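Local coordinates for protein glutamate racemase (Escherichia coli, PDB 2JFN) that belongs to the Asp/Glu/hydantoin racemase family of two-domain alpha/beta enzymes and is modelled here with glutamic acid and UDP-N-acetylmuramoyl-L-alanine, at residues A121-T135 with W190-C204. Residues are numbered along the deposited sequence; the frame is centred on the assembly and turned at random.
With GLU (glutamic acid), chain B.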
# COMPACT_ATOMS: atom_id res chain seq x y z
N ALA A 121 -5.01 -3.91 15.79
CA ALA A 121 -4.07 -3.25 16.69
C ALA A 121 -4.72 -2.96 18.04
O ALA A 121 -4.07 -3.05 19.08
CB ALA A 121 -3.57 -1.96 16.06
N ALA A 122 -6.01 -2.62 18.01
CA ALA A 122 -6.76 -2.31 19.22
C ALA A 122 -6.89 -3.54 20.12
O ALA A 122 -6.97 -3.41 21.34
CB ALA A 122 -8.14 -1.77 18.87
N ARG A 123 -6.92 -4.72 19.51
CA ARG A 123 -7.04 -5.97 20.27
C ARG A 123 -5.68 -6.49 20.72
O ARG A 123 -5.60 -7.44 21.49
CB ARG A 123 -7.71 -7.05 19.43
CG ARG A 123 -9.10 -6.72 18.94
CD ARG A 123 -9.73 -7.95 18.29
NE ARG A 123 -9.90 -9.04 19.26
CZ ARG A 123 -10.31 -10.26 18.94
NH1 ARG A 123 -10.59 -10.56 17.68
NH2 ARG A 123 -10.44 -11.18 19.89
N LEU A 124 -4.60 -5.89 20.22
CA LEU A 124 -3.26 -6.35 20.56
C LEU A 124 -2.54 -5.49 21.59
O LEU A 124 -1.70 -5.99 22.35
CB LEU A 124 -2.40 -6.44 19.29
CG LEU A 124 -2.87 -7.41 18.21
CD1 LEU A 124 -1.97 -7.29 16.98
CD2 LEU A 124 -2.87 -8.84 18.74
N THR A 125 -2.86 -4.20 21.63
CA THR A 125 -2.21 -3.30 22.56
C THR A 125 -2.40 -3.75 24.01
O THR A 125 -3.46 -4.26 24.37
CB THR A 125 -2.72 -1.85 22.40
OG1 THR A 125 -2.02 -0.99 23.30
CG2 THR A 125 -4.22 -1.76 22.69
N ALA A 126 -1.37 -3.56 24.82
CA ALA A 126 -1.42 -3.93 26.22
C ALA A 126 -1.54 -2.69 27.10
O ALA A 126 -2.16 -2.73 28.16
CB ALA A 126 -0.17 -4.73 26.60
N ASN A 127 -0.95 -1.59 26.65
CA ASN A 127 -1.00 -0.35 27.42
C ASN A 127 -2.11 0.58 26.96
O ASN A 127 -2.31 1.66 27.52
CB ASN A 127 0.36 0.37 27.37
CG ASN A 127 0.60 1.09 26.05
OD1 ASN A 127 -0.01 0.78 25.03
ND2 ASN A 127 1.50 2.06 26.07
N GLY A 128 -2.85 0.15 25.94
CA GLY A 128 -3.94 0.95 25.43
C GLY A 128 -3.53 2.14 24.57
O GLY A 128 -4.38 2.95 24.19
N ILE A 129 -2.24 2.26 24.27
CA ILE A 129 -1.76 3.37 23.44
C ILE A 129 -1.41 2.83 22.05
O ILE A 129 -0.42 2.12 21.88
CB ILE A 129 -0.47 4.01 24.01
CG1 ILE A 129 -0.56 4.15 25.54
CG2 ILE A 129 -0.26 5.38 23.36
CD1 ILE A 129 -1.48 5.24 26.02
N VAL A 130 -2.23 3.17 21.07
CA VAL A 130 -2.00 2.71 19.71
C VAL A 130 -1.62 3.86 18.80
O VAL A 130 -2.31 4.88 18.73
CB VAL A 130 -3.26 2.01 19.15
CG1 VAL A 130 -3.04 1.62 17.69
CG2 VAL A 130 -3.57 0.77 19.98
N GLY A 131 -0.51 3.70 18.10
CA GLY A 131 -0.06 4.74 17.19
C GLY A 131 -0.46 4.44 15.75
O GLY A 131 -0.58 3.28 15.35
N LEU A 132 -0.69 5.50 14.98
CA LEU A 132 -1.04 5.34 13.58
C LEU A 132 -0.08 6.18 12.76
O LEU A 132 -0.06 7.41 12.86
CB LEU A 132 -2.48 5.80 13.32
CG LEU A 132 -2.93 5.84 11.84
CD1 LEU A 132 -2.87 4.45 11.22
CD2 LEU A 132 -4.36 6.38 11.77
N LEU A 133 0.75 5.50 11.97
CA LEU A 133 1.70 6.19 11.10
C LEU A 133 1.09 6.12 9.71
O LEU A 133 0.83 5.03 9.19
CB LEU A 133 3.05 5.48 11.07
CG LEU A 133 4.03 5.69 12.21
CD1 LEU A 133 5.31 4.93 11.90
CD2 LEU A 133 4.33 7.18 12.37
N ALA A 134 0.85 7.28 9.11
CA ALA A 134 0.27 7.33 7.78
C ALA A 134 0.86 8.54 7.07
O ALA A 134 1.64 9.29 7.66
CB ALA A 134 -1.24 7.47 7.87
N THR A 135 0.50 8.72 5.81
CA THR A 135 1.02 9.88 5.11
C THR A 135 0.18 11.08 5.53
O THR A 135 -0.90 10.93 6.09
CB THR A 135 0.98 9.68 3.58
OG1 THR A 135 1.68 10.76 2.96
CG2 THR A 135 -0.46 9.62 3.08
N TRP A 190 6.87 11.03 19.34
CA TRP A 190 6.67 9.77 20.04
C TRP A 190 7.82 9.42 20.96
O TRP A 190 7.61 8.90 22.05
CB TRP A 190 6.43 8.64 19.02
CG TRP A 190 5.08 8.71 18.37
CD1 TRP A 190 4.13 9.67 18.55
CD2 TRP A 190 4.53 7.77 17.44
NE1 TRP A 190 3.02 9.39 17.80
CE2 TRP A 190 3.24 8.23 17.10
CE3 TRP A 190 5.00 6.59 16.86
CZ2 TRP A 190 2.41 7.54 16.21
CZ3 TRP A 190 4.17 5.90 15.97
CH2 TRP A 190 2.89 6.38 15.66
N LEU A 191 9.04 9.70 20.52
CA LEU A 191 10.21 9.41 21.34
C LEU A 191 10.26 10.29 22.59
O LEU A 191 11.00 10.00 23.52
CB LEU A 191 11.49 9.60 20.52
CG LEU A 191 11.66 8.62 19.36
CD1 LEU A 191 12.86 9.02 18.51
CD2 LEU A 191 11.83 7.21 19.92
N ARG A 192 9.47 11.36 22.62
CA ARG A 192 9.44 12.24 23.78
C ARG A 192 8.28 11.95 24.73
O ARG A 192 8.07 12.67 25.70
CB ARG A 192 9.37 13.71 23.35
CG ARG A 192 10.68 14.27 22.83
CD ARG A 192 10.49 15.70 22.34
NE ARG A 192 11.75 16.33 21.96
CZ ARG A 192 11.85 17.55 21.46
NH1 ARG A 192 10.76 18.28 21.26
NH2 ARG A 192 13.05 18.06 21.16
N MET A 193 7.53 10.88 24.44
CA MET A 193 6.39 10.51 25.27
C MET A 193 6.81 9.68 26.48
O MET A 193 7.72 8.85 26.40
CB MET A 193 5.37 9.71 24.44
CG MET A 193 4.54 10.54 23.47
SD MET A 193 3.40 9.52 22.50
CE MET A 193 2.04 9.26 23.68
N LYS A 194 6.14 9.91 27.61
CA LYS A 194 6.41 9.16 28.83
C LYS A 194 6.10 7.69 28.53
O LYS A 194 6.90 6.80 28.80
CB LYS A 194 5.51 9.64 29.98
CG LYS A 194 5.77 8.91 31.30
CD LYS A 194 4.48 8.50 32.03
CE LYS A 194 3.86 9.61 32.88
NZ LYS A 194 3.20 10.71 32.12
N GLU A 195 4.93 7.47 27.95
CA GLU A 195 4.51 6.12 27.58
C GLU A 195 4.10 6.11 26.12
O GLU A 195 2.95 6.37 25.78
CB GLU A 195 3.34 5.66 28.45
CG GLU A 195 2.80 4.31 28.04
CD GLU A 195 1.93 3.66 29.10
OE1 GLU A 195 1.03 4.35 29.63
OE2 GLU A 195 2.16 2.47 29.39
N PRO A 196 5.05 5.81 25.22
CA PRO A 196 4.74 5.77 23.79
C PRO A 196 3.85 4.58 23.45
O PRO A 196 3.67 3.68 24.26
CB PRO A 196 6.12 5.67 23.15
CG PRO A 196 6.88 4.83 24.13
CD PRO A 196 6.46 5.43 25.47
N PRO A 197 3.27 4.58 22.24
CA PRO A 197 2.39 3.47 21.84
C PRO A 197 3.16 2.16 21.89
O PRO A 197 4.33 2.12 21.52
CB PRO A 197 2.01 3.83 20.40
CG PRO A 197 2.19 5.30 20.33
CD PRO A 197 3.43 5.54 21.14
N ASP A 198 2.53 1.09 22.35
CA ASP A 198 3.23 -0.19 22.37
C ASP A 198 2.88 -0.94 21.08
O ASP A 198 3.46 -1.98 20.76
CB ASP A 198 2.87 -1.00 23.63
CG ASP A 198 1.46 -1.58 23.59
OD1 ASP A 198 0.61 -1.09 22.82
OD2 ASP A 198 1.21 -2.53 24.37
N THR A 199 1.95 -0.36 20.32
CA THR A 199 1.50 -0.95 19.06
C THR A 199 1.40 0.17 18.01
O THR A 199 0.72 1.17 18.23
CB THR A 199 0.12 -1.61 19.23
OG1 THR A 199 0.17 -2.52 20.35
CG2 THR A 199 -0.26 -2.40 17.98
N VAL A 200 2.08 0.01 16.88
CA VAL A 200 2.05 1.03 15.84
C VAL A 200 1.49 0.48 14.53
O VAL A 200 2.02 -0.48 13.98
CB VAL A 200 3.47 1.60 15.56
CG1 VAL A 200 3.41 2.60 14.40
CG2 VAL A 200 4.02 2.29 16.81
N VAL A 201 0.42 1.10 14.05
CA VAL A 201 -0.22 0.69 12.80
C VAL A 201 0.44 1.40 11.63
O VAL A 201 0.57 2.62 11.62
CB VAL A 201 -1.72 1.08 12.80
CG1 VAL A 201 -2.34 0.75 11.44
CG2 VAL A 201 -2.45 0.34 13.91
N LEU A 202 0.88 0.64 10.64
CA LEU A 202 1.47 1.25 9.46
C LEU A 202 0.30 1.43 8.51
O LEU A 202 -0.13 0.48 7.84
CB LEU A 202 2.54 0.32 8.87
CG LEU A 202 3.65 -0.00 9.88
CD1 LEU A 202 4.74 -0.84 9.23
CD2 LEU A 202 4.22 1.29 10.42
N GLY A 203 -0.24 2.64 8.49
CA GLY A 203 -1.39 2.96 7.66
C GLY A 203 -1.04 3.55 6.31
O GLY A 203 -1.80 4.31 5.72
N CYS A 204 0.15 3.21 5.83
CA CYS A 204 0.61 3.64 4.52
C CYS A 204 1.36 2.41 4.01
O CYS A 204 2.25 1.90 4.68
CB CYS A 204 1.56 4.84 4.65
SG CYS A 204 2.01 5.57 3.07
N GLU B . 1.38 3.78 -0.79
CA GLU B . 0.91 5.02 -0.18
C GLU B . -0.45 4.78 0.44
O GLU B . -0.70 3.66 1.02
CB GLU B . 0.82 6.12 -1.25
CG GLU B . 1.44 7.44 -0.73
CD GLU B . 1.10 8.61 -1.65
OE1 GLU B . 0.95 9.73 -1.17
OE2 GLU B . 0.98 8.44 -2.86
OXT GLU B . -1.34 5.69 0.41
O HOH W 1 -1.46 6.56 4.39
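Leu-133 and Trp-190 illustrate how a parallel strand pair is packed on one buried face: the branch of the leucine, CG and CD2, reaches the six-membered ring at CH2, with CD2 at 3.7 Å, while CD1 turns to Val-200 CG1 and Leu-202 CD2. The same ring atom comes within 3.7 Å of Gly-131 CA, which has no side chain. On the other face, Ala-121 CB of helix 118-124 presses on Val-201 CG2 at a tight 3.3 Å, and Leu-132 CD1 lies against Val-201 CG1. Between these layers, strands 129-134 and 199-202 are the inner pair of a four-stranded parallel alpha/beta sheet of order 2-1-3-4, the core of one racemase domain; their ladder includes a nearly straight Val-201 N to Gly-131 O bond (2.7 Å, 176°). Cys-204, just past the strand, places SG 3.5 Å from CA of the bound glutamic acid. Toward solvent the contact turns polar. A chi1 of 73° turns the Asp-198 carboxylate to the 125-127 turn, where OD1 accepts Thr-125 OG1 and Thr-199 OG1 from opposite faces, and OD2 takes Ala-126 N at 2.8 Å on its syn lone pair. Farther out, Asn-127 ND2 makes a weak 3.4 Å bond to OE2 of exposed Glu-195.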